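Long-range contacts in AP endonuclease, family protein 2 (Mycobacterium smegmatis, PDB 5TNV), which binds a magnesium ion in a xylose isomerase-like TIM barrel and may have endonuclease activity: residues H252-S257 with C298-G303; L192-D197 with G225-L230; L272-G277 with A311-Y316; G219-L224 with S248-I253. All blocks are in the same frame, centred on the assembly; numbering follows the deposited sequence. Where two conformers were deposited one is given.

In the fold
Contacts 1, 2 and 4 surround one magnesium ion, which is bound by Glu193 from contact 2, Asp223 from contact 4 and His252, a residue common to contacts 1 and 4. Their centres lie about 11 to 12 Å apart. Lys254 ties them together: its NZ lies 2.8 Å from Asp223 OD1 in a salt bridge and reaches Asn226 OD1 of contact 2. Strand pairing adds to the link, since Asn221 and Gly219 bond through their backbones to Leu192. Contact 3 sits away from the metal, the nearest Leu274 side-chain atom being about 12 Å from the magnesium, yet Asn255 ND2 of contact 1 reaches Leu274 O at 2.9 Å, and contact 3 faces neighbouring subunits.

Contact 1: H252-S257 with C298-G303; sequences HIKNYS and CCEHYG
His252 and Cys298 sit side by side on the same face of two parallel strands, and the imidazole lies obliquely against its neighbour: His252 CD2 is 3.7 Å from Cys298 CB. The thiol, small and weakly polar, approaches the ring obliquely too, with SG 4.5 Å from the ring centroid and 43° off its normal. Next along the pairing, Ile253 N donates to Cys298 O at 3.0 Å. Beyond this point the two segments draw apart, and water takes over. One water donates to both Ile253 O and Glu300 O; a second accepts from Asn255 N and is bonded to His301 ND1. Lys254 and Glu300 run alongside each other, pointing the same way. With CG set between the backbone N and carbonyl carbon (chi1 62°), the lysine chain passes Glu300 O, Lys254 CB 3.3 Å from it, before bending at its end. In the conformer given, Lys254 NZ lies 2.9 Å from Glu300 OE1 as a salt bridge; a second conformer of Glu300 makes this pairing doubtful, but Asp223 and Asn226 also hold NZ. His252 binds magnesium through ND1 while NE2 bonds Ser104, placing the metal at the C-terminal ends of the strands, as in other TIM barrels.

Contact 2: L192-D197 with G225-L230; sequences LEMYED and GNLVRL
At the metal-site mouth of the TIM barrel, the loop leaving strand 189-193 packs on the short helix 225-228, with Glu196 and Arg229 joined by a salt bridge. Arg229 NH2 donates to Glu196 OE2 at 2.8 Å, nearly in the guanidinium plane and onto the syn lone pair; a weak bond from Arg229 NH2 to Glu196 OE1 is longer, 3.5 Å. The carboxylate stands 79° to the guanidinium. The glutamate chain reaches there by turning sharply at chi2 (-88°), which also carries OE1 to 3.6 Å above the centre of the Tyr195 ring, while Glu196 CB rests 3.7 Å from Leu230 CD1. These residues lie in the loops that follow the barrel strands, where Glu193 binds magnesium through OE2 while OE1 bonds Asn139. An asparagine suits position 226 because its amide serves two tasks: Asn226 ND2 donates to Met194 O at 2.9 Å, lying in the carbonyl plane, and OD1, held by Lys254, lies 3.0 Å above the Arg229 guanidinium plane. Tyr195 CE2 meets the guanidinium edge, 3.7 Å from Arg229 NH2.

Contact 3: L272-G277 with A311-Y316; sequences LPLKYG and AENREY
Asn313, on helix 306-325, reaches across to the turn that begins at Pro273 and Leu274. Its CB touches the leucine branch, 3.9 Å from Leu274 CG. One step out, Asn313 CG approaches that same Leu274 CG to 3.4 Å, the aliphatic chain crossing the flat amide obliquely. At the tip, Asn313 OD1 accepts a hydrogen bond from Leu274 N at 2.9 Å, the donor lying 42° above the carbonyl plane, and another from a water that itself accepts one from Lys275 N. ND2 donates to a second water, which donates to Leu272 O. A helical turn later, the Tyr316 ring continues the packing: Leu274 CD1 lies 3.7 Å from Tyr316 CD2, and aliphatic Lys275 atoms line the opposite flank, CE being 3.6 Å from Tyr316 CD1. Tyr316 OH bonds Asp305, and Lys275 NZ pairs with Glu312, both of a second subunit. With both ends of Asn313 given complementary partners, the amide is probably fixed in one orientation, holding turn to helix by directional bonds as well as apolar packing.

Contact 4: G219-L224 with S248-I253; sequences GLNPDL and SNFWHI
Asn221 carries its CG opposite the backbone N (chi1 165°), while His252 turns its ring beside its own N (chi1 -76°), and these two settings bring amide and imidazole together where the TIM barrel closes between strands 218-221 and 251-261. Asn221 OD1 accepts a hydrogen bond from His252 N at 2.9 Å, the donor tilted 33° from the carbonyl plane, and ND2 sits 3.3 Å above the imidazole plane, over the ring centre, while bonding to Asn139. The short amide side chain can thus satisfy a backbone N-H and still lay a polar group over the ring. The two segments are joined sparingly by backbone: one bridge pairs Leu220 with Ser248, and Asn249 N donates to Leu220 O at 3.0 Å. Gly219, having no side chain, allows the Asn249 amide to rest on its backbone, Asn249 CG 3.6 Å from Gly219 CA; OD1 of that amide bonds Ser191, and ND2 bonds Gln189 and Leu190 O. After the strand, inverse gamma turns centred on Pro222 and Asp223 redirect the chain and present the aspartate to the metal. Asp223 OD2 lies in the plane of the His252 ring at its edge, 3.3 Å from His252 ND1, an approach explained by the magnesium they share. The Trp251 indole is packed on both faces, by Ile253 CD1 and, opposite, by Pro222 CG, a CH-pi contact 4.0 Å from the five-membered ring centroid.

Contact 1: H252-S257 with C298-G303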
loop_
_atom_site.group_PDB
_atom_site.type_symbol
_atom_site.label_atom_id
_atom_site.label_comp_id
_atom_site.label_asym_id
_atom_site.label_seq_id
_atom_site.Cartn_x
_atom_site.Cartn_y
_atom_site.Cartn_z
ATOM N N HIS A 252 -7.287 9.785 17.324
ATOM C CA HIS A 252 -7.678 9.376 15.972
ATOM C C HIS A 252 -6.365 9.152 15.203
ATOM O O HIS A 252 -5.581 10.096 15.061
ATOM C CB HIS A 252 -8.485 10.441 15.257
ATOM C CG HIS A 252 -9.899 10.617 15.651
ATOM N ND1 HIS A 252 -10.729 11.429 14.913
ATOM C CD2 HIS A 252 -10.588 10.098 16.711
ATOM C CE1 HIS A 252 -11.898 11.360 15.529
ATOM N NE2 HIS A 252 -11.882 10.582 16.591
ATOM N N ILE A 253 -6.163 7.942 14.743
ATOM C CA ILE A 253 -4.826 7.543 14.252
ATOM C C ILE A 253 -4.977 6.982 12.835
ATOM O O ILE A 253 -5.549 5.914 12.641
ATOM C CB ILE A 253 -4.168 6.586 15.263
ATOM C CG1 ILE A 253 -2.733 6.241 14.833
ATOM C CG2 ILE A 253 -4.979 5.346 15.567
ATOM C CD1 ILE A 253 -1.899 5.582 15.921
ATOM N N LYS A 254 -4.422 7.710 11.874
ATOM C CA LYS A 254 -4.493 7.334 10.452
ATOM C C LYS A 254 -3.240 7.839 9.756
ATOM O O LYS A 254 -2.520 8.720 10.242
ATOM C CB LYS A 254 -5.772 7.837 9.783
ATOM C CG LYS A 254 -5.953 9.332 9.733
ATOM C CD LYS A 254 -7.142 9.735 8.868
ATOM C CE LYS A 254 -7.489 11.227 8.894
ATOM N NZ LYS A 254 -8.085 11.617 10.195
ATOM N N ASN A 255 -3.014 7.312 8.536
ATOM C CA ASN A 255 -1.820 7.637 7.786
ATOM C C ASN A 255 -2.133 7.884 6.299
ATOM O O ASN A 255 -3.171 7.475 5.769
ATOM C CB ASN A 255 -0.748 6.551 7.941
ATOM C CG ASN A 255 0.691 7.017 7.946
ATOM O OD1 ASN A 255 0.973 8.211 7.674
ATOM N ND2 ASN A 255 1.605 6.134 8.253
ATOM N N TYR A 256 -1.177 8.518 5.651
ATOM C CA TYR A 256 -1.208 8.870 4.242
ATOM C C TYR A 256 0.193 8.766 3.685
ATOM O O TYR A 256 1.136 9.155 4.401
ATOM C CB TYR A 256 -1.648 10.323 4.001
ATOM C CG TYR A 256 -3.047 10.602 4.437
ATOM C CD1 TYR A 256 -3.383 10.867 5.757
ATOM C CD2 TYR A 256 -4.097 10.607 3.506
ATOM C CE1 TYR A 256 -4.666 11.111 6.155
ATOM C CE2 TYR A 256 -5.404 10.861 3.883
ATOM C CZ TYR A 256 -5.706 11.111 5.235
ATOM O OH TYR A 256 -6.972 11.393 5.663
ATOM N N SER A 257 0.392 8.298 2.445
ATOM C CA SER A 257 1.630 8.668 1.767
ATOM C C SER A 257 1.657 10.196 1.647
ATOM O O SER A 257 0.602 10.840 1.591
ATOM C CB SER A 257 1.720 8.025 0.398
ATOM O OG SER A 257 0.636 8.424 -0.413
ATOM N N CYS A 298 -8.583 5.428 18.322
ATOM C CA CYS A 298 -9.707 5.318 17.414
ATOM C C CYS A 298 -9.166 5.274 15.972
ATOM O O CYS A 298 -8.483 6.205 15.529
ATOM C CB CYS A 298 -10.656 6.507 17.595
ATOM S SG CYS A 298 -12.091 6.444 16.535
ATOM N N CYS A 299 -9.436 4.154 15.317
ATOM C CA CYS A 299 -9.043 3.968 13.928
ATOM C C CYS A 299 -10.128 4.615 13.036
ATOM O O CYS A 299 -11.270 4.147 13.012
ATOM C CB CYS A 299 -8.889 2.490 13.594
ATOM S SG CYS A 299 -7.589 1.680 14.495
ATOM N N GLU A 300 -9.738 5.643 12.321
ATOM C CA GLU A 300 -10.448 6.405 11.313
ATOM C C GLU A 300 -9.740 6.195 9.974
ATOM O O GLU A 300 -8.542 6.106 10.000
ATOM C CB GLU A 300 -10.529 7.933 11.592
ATOM C CG GLU A 300 -11.805 8.616 11.092
ATOM C CD GLU A 300 -11.622 9.484 9.866
ATOM O OE1 GLU A 300 -10.658 10.302 9.732
ATOM O OE2 GLU A 300 -12.590 9.400 9.011
ATOM N N HIS A 301 -10.418 6.270 8.852
ATOM C CA HIS A 301 -9.735 6.221 7.540
ATOM C C HIS A 301 -10.699 6.701 6.499
ATOM O O HIS A 301 -11.402 5.823 5.900
ATOM C CB HIS A 301 -9.281 4.814 7.260
ATOM C CG HIS A 301 -8.340 4.666 6.112
ATOM N ND1 HIS A 301 -6.985 4.905 6.195
ATOM C CD2 HIS A 301 -8.583 4.266 4.824
ATOM C CE1 HIS A 301 -6.458 4.653 5.041
ATOM N NE2 HIS A 301 -7.395 4.253 4.167
ATOM N N TYR A 302 -10.691 7.934 6.161
ATOM C CA TYR A 302 -11.568 8.492 5.114
ATOM C C TYR A 302 -11.125 7.963 3.760
ATOM O O TYR A 302 -9.954 8.018 3.399
ATOM C CB TYR A 302 -11.524 10.000 5.167
ATOM C CG TYR A 302 -12.515 10.611 4.197
ATOM C CD1 TYR A 302 -12.154 10.905 2.880
ATOM C CD2 TYR A 302 -13.822 10.910 4.557
ATOM C CE1 TYR A 302 -13.027 11.457 1.989
ATOM C CE2 TYR A 302 -14.717 11.476 3.652
ATOM C CZ TYR A 302 -14.325 11.741 2.362
ATOM O OH TYR A 302 -15.171 12.297 1.453
ATOM N N GLY A 303 -12.075 7.521 2.970
ATOM C CA GLY A 303 -11.810 7.044 1.628
ATOM C C GLY A 303 -11.322 5.616 1.612
ATOM O O GLY A 303 -11.129 4.954 2.621
HETATM O O HOH W 1 -7.034 4.041 11.288
HETATM O O HOH W 2 -4.637 4.844 7.953
HETATM O O HOH W 3 -8.127 9.120 5.082
#

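Contact 2: L192-D197 with G225-L230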
loop_
_atom_site.group_PDB
_atom_site.type_symbol
_atom_site.label_atom_id
_atom_site.label_comp_id
_atom_site.label_asym_id
_atom_site.label_seq_id
_atom_site.Cartn_x
_atom_site.Cartn_y
_atom_site.Cartn_z
ATOM N N LEU A 192 -10.131 17.327 22.076
ATOM C CA LEU A 192 -10.233 18.306 21.013
ATOM C C LEU A 192 -9.450 17.867 19.791
ATOM O O LEU A 192 -8.234 17.734 19.820
ATOM C CB LEU A 192 -9.677 19.666 21.467
ATOM C CG LEU A 192 -10.192 20.195 22.818
ATOM C CD1 LEU A 192 -9.502 21.511 23.132
ATOM C CD2 LEU A 192 -11.716 20.337 22.791
ATOM N N GLU A 193 -10.190 17.593 18.706
ATOM C CA GLU A 193 -9.611 17.001 17.501
ATOM C C GLU A 193 -8.922 18.042 16.629
ATOM O O GLU A 193 -9.571 18.931 16.047
ATOM C CB GLU A 193 -10.724 16.272 16.723
ATOM C CG GLU A 193 -10.233 15.571 15.494
ATOM C CD GLU A 193 -11.354 14.798 14.790
ATOM O OE1 GLU A 193 -12.429 14.607 15.383
ATOM O OE2 GLU A 193 -11.112 14.344 13.626
ATOM N N MET A 194 -7.610 17.884 16.475
ATOM C CA MET A 194 -6.870 18.748 15.561
ATOM C C MET A 194 -7.341 18.531 14.141
ATOM O O MET A 194 -7.489 17.388 13.692
ATOM C CB MET A 194 -5.368 18.483 15.692
ATOM C CG MET A 194 -4.814 18.893 17.042
ATOM S SD MET A 194 -3.059 18.640 17.268
ATOM C CE MET A 194 -2.401 19.689 15.953
ATOM N N TYR A 195 -7.539 19.626 13.416
ATOM C CA TYR A 195 -8.126 19.613 12.067
ATOM C C TYR A 195 -7.718 20.939 11.422
ATOM O O TYR A 195 -7.727 21.991 12.074
ATOM C CB TYR A 195 -9.625 19.382 12.117
ATOM C CG TYR A 195 -10.312 19.282 10.765
ATOM C CD1 TYR A 195 -10.608 20.439 10.038
ATOM C CD2 TYR A 195 -10.656 18.071 10.211
ATOM C CE1 TYR A 195 -11.213 20.396 8.805
ATOM C CE2 TYR A 195 -11.312 18.004 8.986
ATOM C CZ TYR A 195 -11.573 19.141 8.294
ATOM O OH TYR A 195 -12.246 19.066 7.081
ATOM N N GLU A 196 -7.412 20.896 10.151
ATOM C CA GLU A 196 -6.935 22.050 9.390
ATOM C C GLU A 196 -7.929 23.200 9.383
ATOM O O GLU A 196 -9.155 23.056 9.335
ATOM C CB GLU A 196 -6.611 21.601 7.960
ATOM C CG GLU A 196 -7.732 20.922 7.193
ATOM C CD GLU A 196 -7.852 19.422 7.360
ATOM O OE1 GLU A 196 -7.498 18.874 8.413
ATOM O OE2 GLU A 196 -8.332 18.733 6.402
ATOM N N ASP A 197 -7.345 24.394 9.398
ATOM C CA ASP A 197 -8.098 25.642 9.197
ATOM C C ASP A 197 -9.001 25.956 10.376
ATOM O O ASP A 197 -9.952 26.744 10.228
ATOM C CB ASP A 197 -8.850 25.654 7.868
ATOM C CG ASP A 197 -7.997 25.311 6.664
ATOM O OD1 ASP A 197 -6.820 25.776 6.605
ATOM O OD2 ASP A 197 -8.487 24.558 5.788
ATOM N N GLY A 225 -2.840 12.887 10.833
ATOM C CA GLY A 225 -3.135 12.518 9.460
ATOM C C GLY A 225 -3.940 13.618 8.742
ATOM O O GLY A 225 -3.763 13.791 7.537
ATOM N N ASN A 226 -4.789 14.329 9.466
ATOM C CA ASN A 226 -5.541 15.412 8.872
ATOM C C ASN A 226 -4.616 16.463 8.213
ATOM O O ASN A 226 -4.989 17.079 7.224
ATOM C CB ASN A 226 -6.419 16.114 9.892
ATOM C CG ASN A 226 -7.567 15.272 10.389
ATOM O OD1 ASN A 226 -8.005 14.329 9.685
ATOM N ND2 ASN A 226 -8.089 15.588 11.553
ATOM N N LEU A 227 -3.454 16.679 8.802
ATOM C CA LEU A 227 -2.466 17.627 8.318
ATOM C C LEU A 227 -1.529 17.040 7.316
ATOM O O LEU A 227 -1.164 17.702 6.304
ATOM C CB LEU A 227 -1.699 18.259 9.482
ATOM C CG LEU A 227 -2.554 18.941 10.564
ATOM C CD1 LEU A 227 -1.660 19.627 11.566
ATOM C CD2 LEU A 227 -3.588 19.882 9.975
ATOM N N VAL A 228 -1.026 15.802 7.524
ATOM C CA VAL A 228 -0.045 15.180 6.642
ATOM C C VAL A 228 -0.583 15.035 5.224
ATOM O O VAL A 228 0.190 15.080 4.251
ATOM C CB VAL A 228 0.379 13.831 7.256
ATOM C CG1 VAL A 228 1.147 12.950 6.288
ATOM C CG2 VAL A 228 1.143 14.042 8.560
ATOM N N ARG A 229 -1.896 14.874 5.053
ATOM C CA ARG A 229 -2.493 14.695 3.716
ATOM C C ARG A 229 -2.487 15.978 2.921
ATOM O O ARG A 229 -2.743 15.920 1.693
ATOM C CB ARG A 229 -3.921 14.189 3.877
ATOM C CG ARG A 229 -4.913 15.222 4.455
ATOM C CD ARG A 229 -6.115 14.549 5.033
ATOM N NE ARG A 229 -7.027 15.495 5.663
ATOM C CZ ARG A 229 -8.129 15.122 6.307
ATOM N NH1 ARG A 229 -8.516 13.856 6.311
ATOM N NH2 ARG A 229 -8.854 16.060 6.932
ATOM N N LEU A 230 -2.291 17.152 3.524
ATOM C CA LEU A 230 -2.573 18.405 2.860
ATOM C C LEU A 230 -1.475 18.791 1.870
ATOM O O LEU A 230 -0.276 18.586 2.092
ATOM C CB LEU A 230 -2.711 19.516 3.886
ATOM C CG LEU A 230 -3.842 19.312 4.902
ATOM C CD1 LEU A 230 -3.788 20.394 5.976
ATOM C CD2 LEU A 230 -5.191 19.275 4.222
#

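Contact 3: L272-G277 with A311-Y316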
loop_
_atom_site.group_PDB
_atom_site.type_symbol
_atom_site.label_atom_id
_atom_site.label_comp_id
_atom_site.label_asym_id
_atom_site.label_seq_id
_atom_site.Cartn_x
_atom_site.Cartn_y
_atom_site.Cartn_z
ATOM N N LEU A 272 -3.484 5.439 3.348
ATOM C CA LEU A 272 -2.876 4.134 3.391
ATOM C C LEU A 272 -2.919 3.593 4.816
ATOM O O LEU A 272 -3.011 4.391 5.767
ATOM C CB LEU A 272 -1.397 4.174 2.976
ATOM C CG LEU A 272 -1.115 4.406 1.486
ATOM C CD1 LEU A 272 0.383 4.581 1.288
ATOM C CD2 LEU A 272 -1.643 3.266 0.640
ATOM N N PRO A 273 -2.802 2.265 4.990
ATOM C CA PRO A 273 -2.581 1.707 6.333
ATOM C C PRO A 273 -1.488 2.437 7.100
ATOM O O PRO A 273 -0.522 2.959 6.532
ATOM C CB PRO A 273 -2.177 0.269 6.039
ATOM C CG PRO A 273 -2.900 -0.056 4.736
ATOM C CD PRO A 273 -2.854 1.230 3.965
ATOM N N LEU A 274 -1.626 2.414 8.429
ATOM C CA LEU A 274 -0.604 2.963 9.298
ATOM C C LEU A 274 0.809 2.508 8.904
ATOM O O LEU A 274 1.731 3.336 8.889
ATOM C CB LEU A 274 -0.819 2.622 10.774
ATOM C CG LEU A 274 -2.124 3.121 11.409
ATOM C CD1 LEU A 274 -2.164 2.734 12.878
ATOM C CD2 LEU A 274 -2.335 4.608 11.223
ATOM N N LYS A 275 0.986 1.226 8.614
ATOM C CA LYS A 275 2.308 0.682 8.342
ATOM C C LYS A 275 2.990 1.277 7.106
ATOM O O LYS A 275 4.192 1.176 6.984
ATOM C CB LYS A 275 2.201 -0.848 8.182
ATOM C CG LYS A 275 3.561 -1.587 8.204
ATOM C CD LYS A 275 3.412 -3.084 8.136
ATOM C CE LYS A 275 2.755 -3.694 9.305
ATOM N NZ LYS A 275 2.680 -5.161 9.255
ATOM N N TYR A 276 2.195 1.806 6.161
ATOM C CA TYR A 276 2.707 2.141 4.819
ATOM C C TYR A 276 2.797 3.606 4.522
ATOM O O TYR A 276 3.352 3.964 3.467
ATOM C CB TYR A 276 1.863 1.453 3.725
ATOM C CG TYR A 276 1.692 -0.019 3.857
ATOM C CD1 TYR A 276 2.663 -0.853 4.436
ATOM C CD2 TYR A 276 0.529 -0.604 3.413
ATOM C CE1 TYR A 276 2.466 -2.218 4.547
ATOM C CE2 TYR A 276 0.315 -1.965 3.554
ATOM C CZ TYR A 276 1.276 -2.781 4.110
ATOM O OH TYR A 276 1.013 -4.109 4.220
ATOM N N GLY A 277 2.238 4.492 5.346
ATOM C CA GLY A 277 2.231 5.898 5.052
ATOM C C GLY A 277 3.452 6.649 5.547
ATOM O O GLY A 277 4.438 6.031 5.983
ATOM N N ALA A 311 -9.376 -2.041 10.207
ATOM C CA ALA A 311 -9.160 -3.327 10.825
ATOM C C ALA A 311 -7.685 -3.759 10.778
ATOM O O ALA A 311 -7.165 -4.279 11.764
ATOM C CB ALA A 311 -10.031 -4.388 10.165
ATOM N N GLU A 312 -7.013 -3.538 9.649
ATOM C CA GLU A 312 -5.571 -3.796 9.602
ATOM C C GLU A 312 -4.850 -2.890 10.579
ATOM O O GLU A 312 -3.882 -3.310 11.261
ATOM C CB GLU A 312 -5.034 -3.630 8.195
ATOM C CG GLU A 312 -5.432 -4.710 7.249
ATOM C CD GLU A 312 -4.700 -4.763 5.918
ATOM O OE1 GLU A 312 -3.955 -3.877 5.620
ATOM O OE2 GLU A 312 -4.941 -5.754 5.182
ATOM N N ASN A 313 -5.259 -1.629 10.671
ATOM C CA ASN A 313 -4.629 -0.691 11.583
ATOM C C ASN A 313 -4.768 -1.107 13.026
ATOM O O ASN A 313 -3.826 -0.932 13.823
ATOM C CB ASN A 313 -5.185 0.721 11.350
ATOM C CG ASN A 313 -4.719 1.332 10.036
ATOM O OD1 ASN A 313 -3.823 0.813 9.358
ATOM N ND2 ASN A 313 -5.308 2.472 9.693
ATOM N N ARG A 314 -5.911 -1.703 13.408
ATOM C CA ARG A 314 -6.065 -2.172 14.774
ATOM C C ARG A 314 -5.037 -3.273 15.079
ATOM O O ARG A 314 -4.375 -3.261 16.116
ATOM C CB ARG A 314 -7.485 -2.708 15.013
ATOM C CG ARG A 314 -7.571 -3.491 16.322
ATOM C CD ARG A 314 -8.963 -4.084 16.582
ATOM N NE ARG A 314 -8.872 -5.104 17.672
ATOM C CZ ARG A 314 -8.403 -6.307 17.457
ATOM N NH1 ARG A 314 -8.046 -6.733 16.294
ATOM N NH2 ARG A 314 -8.308 -7.104 18.497
ATOM N N GLU A 315 -4.913 -4.244 14.170
ATOM C CA GLU A 315 -3.949 -5.321 14.380
ATOM C C GLU A 315 -2.534 -4.765 14.486
ATOM O O GLU A 315 -1.722 -5.254 15.274
ATOM C CB GLU A 315 -4.062 -6.369 13.288
ATOM C CG GLU A 315 -5.330 -7.173 13.387
ATOM C CD GLU A 315 -5.494 -8.232 12.335
ATOM O OE1 GLU A 315 -4.628 -8.336 11.479
ATOM O OE2 GLU A 315 -6.535 -8.947 12.372
ATOM N N TYR A 316 -2.223 -3.765 13.664
ATOM C CA TYR A 316 -0.928 -3.098 13.685
ATOM C C TYR A 316 -0.642 -2.478 15.038
ATOM O O TYR A 316 0.435 -2.682 15.609
ATOM C CB TYR A 316 -0.924 -2.058 12.560
ATOM C CG TYR A 316 0.308 -1.180 12.573
ATOM C CD1 TYR A 316 1.443 -1.602 11.896
ATOM C CD2 TYR A 316 0.372 0.035 13.219
ATOM C CE1 TYR A 316 2.599 -0.863 11.875
ATOM C CE2 TYR A 316 1.510 0.801 13.169
ATOM C CZ TYR A 316 2.631 0.350 12.493
ATOM O OH TYR A 316 3.757 1.141 12.452
HETATM O O HOH W 2 -4.637 4.844 7.953
HETATM O O HOH W 4 -1.197 -0.578 9.332
HETATM O O HOH W 5 -1.446 -3.790 6.296
#

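Contact 4: G219-L224 with S248-I253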
loop_
_atom_site.group_PDB
_atom_site.type_symbol
_atom_site.label_atom_id
_atom_site.label_comp_id
_atom_site.label_asym_id
_atom_site.label_seq_id
_atom_site.Cartn_x
_atom_site.Cartn_y
_atom_site.Cartn_z
ATOM N N GLY A 219 -8.211 17.540 26.818
ATOM C CA GLY A 219 -6.903 17.260 26.202
ATOM C C GLY A 219 -7.062 17.307 24.687
ATOM O O GLY A 219 -8.155 17.491 24.157
ATOM N N LEU A 220 -5.916 17.177 24.025
ATOM C CA LEU A 220 -5.883 17.134 22.563
ATOM C C LEU A 220 -6.097 15.716 22.038
ATOM O O LEU A 220 -5.726 14.725 22.665
ATOM C CB LEU A 220 -4.548 17.673 22.022
ATOM C CG LEU A 220 -4.244 19.125 22.298
ATOM C CD1 LEU A 220 -2.845 19.448 21.750
ATOM C CD2 LEU A 220 -5.307 20.019 21.671
ATOM N N ASN A 221 -6.593 15.674 20.804
ATOM C CA ASN A 221 -6.649 14.475 19.967
ATOM C C ASN A 221 -5.776 14.809 18.750
ATOM O O ASN A 221 -6.222 15.554 17.852
ATOM C CB ASN A 221 -8.083 14.157 19.582
ATOM C CG ASN A 221 -8.180 13.168 18.450
ATOM O OD1 ASN A 221 -7.191 12.549 18.041
ATOM N ND2 ASN A 221 -9.392 13.001 17.928
ATOM N N PRO A 222 -4.547 14.324 18.703
ATOM C CA PRO A 222 -3.580 14.699 17.693
ATOM C C PRO A 222 -3.792 13.886 16.407
ATOM O O PRO A 222 -2.986 13.016 16.054
ATOM C CB PRO A 222 -2.238 14.424 18.364
ATOM C CG PRO A 222 -2.513 13.209 19.190
ATOM C CD PRO A 222 -3.920 13.420 19.708
ATOM N N ASP A 223 -4.887 14.198 15.691
ATOM C CA ASP A 223 -5.247 13.485 14.451
ATOM C C ASP A 223 -4.411 14.076 13.321
ATOM O O ASP A 223 -4.933 14.746 12.423
ATOM C CB ASP A 223 -6.728 13.604 14.208
ATOM C CG ASP A 223 -7.247 12.746 13.074
ATOM O OD1 ASP A 223 -6.456 12.027 12.403
ATOM O OD2 ASP A 223 -8.487 12.790 12.843
ATOM N N LEU A 224 -3.098 13.843 13.394
ATOM C CA LEU A 224 -2.192 14.571 12.499
ATOM C C LEU A 224 -2.235 14.021 11.085
ATOM O O LEU A 224 -1.729 14.720 10.170
ATOM C CB LEU A 224 -0.774 14.646 13.056
ATOM C CG LEU A 224 -0.653 15.305 14.423
ATOM C CD1 LEU A 224 0.805 15.544 14.774
ATOM C CD2 LEU A 224 -1.457 16.582 14.524
ATOM N N SER A 248 -2.084 15.157 24.979
ATOM C CA SER A 248 -3.070 14.316 24.320
ATOM C C SER A 248 -3.715 13.288 25.245
ATOM O O SER A 248 -3.029 12.566 25.973
ATOM C CB SER A 248 -2.407 13.638 23.117
ATOM O OG SER A 248 -2.020 14.573 22.142
ATOM N N ASN A 249 -5.033 13.173 25.110
ATOM C CA ASN A 249 -5.813 12.219 25.946
ATOM C C ASN A 249 -6.617 11.221 25.107
ATOM O O ASN A 249 -7.355 10.426 25.684
ATOM C CB ASN A 249 -6.682 12.941 26.960
ATOM C CG ASN A 249 -7.777 13.764 26.290
ATOM O OD1 ASN A 249 -7.776 14.010 25.092
ATOM N ND2 ASN A 249 -8.696 14.280 27.093
ATOM N N PHE A 250 -6.499 11.257 23.796
ATOM C CA PHE A 250 -7.293 10.446 22.862
ATOM C C PHE A 250 -6.578 10.542 21.522
ATOM O O PHE A 250 -5.854 11.501 21.303
ATOM C CB PHE A 250 -8.700 11.041 22.773
ATOM C CG PHE A 250 -9.652 10.333 21.827
ATOM C CD1 PHE A 250 -9.853 8.965 21.894
ATOM C CD2 PHE A 250 -10.385 11.065 20.886
ATOM C CE1 PHE A 250 -10.734 8.321 21.072
ATOM C CE2 PHE A 250 -11.286 10.414 20.054
ATOM C CZ PHE A 250 -11.490 9.059 20.156
ATOM N N TRP A 251 -6.814 9.593 20.620
ATOM C CA TRP A 251 -6.016 9.601 19.386
ATOM C C TRP A 251 -6.791 8.941 18.226
ATOM O O TRP A 251 -6.868 7.736 18.144
ATOM C CB TRP A 251 -4.695 8.891 19.659
ATOM C CG TRP A 251 -3.592 9.173 18.667
ATOM C CD1 TRP A 251 -3.593 9.870 17.481
ATOM C CD2 TRP A 251 -2.233 8.721 18.859
ATOM N NE1 TRP A 251 -2.329 9.858 16.937
ATOM C CE2 TRP A 251 -1.482 9.171 17.757
ATOM C CE3 TRP A 251 -1.639 7.989 19.861
ATOM C CZ2 TRP A 251 -0.122 8.887 17.662
ATOM C CZ3 TRP A 251 -0.274 7.692 19.778
ATOM C CH2 TRP A 251 0.461 8.144 18.671
ATOM N N HIS A 252 -7.287 9.785 17.324
ATOM C CA HIS A 252 -7.678 9.376 15.972
ATOM C C HIS A 252 -6.365 9.152 15.203
ATOM O O HIS A 252 -5.581 10.096 15.061
ATOM C CB HIS A 252 -8.485 10.441 15.257
ATOM C CG HIS A 252 -9.899 10.617 15.651
ATOM N ND1 HIS A 252 -10.729 11.429 14.913
ATOM C CD2 HIS A 252 -10.588 10.098 16.711
ATOM C CE1 HIS A 252 -11.898 11.360 15.529
ATOM N NE2 HIS A 252 -11.882 10.582 16.591
ATOM N N ILE A 253 -6.163 7.942 14.743
ATOM C CA ILE A 253 -4.826 7.543 14.252
ATOM C C ILE A 253 -4.977 6.982 12.835
ATOM O O ILE A 253 -5.549 5.914 12.641
ATOM C CB ILE A 253 -4.168 6.586 15.263
ATOM C CG1 ILE A 253 -2.733 6.241 14.833
ATOM C CG2 ILE A 253 -4.979 5.346 15.567
ATOM C CD1 ILE A 253 -1.899 5.582 15.921
#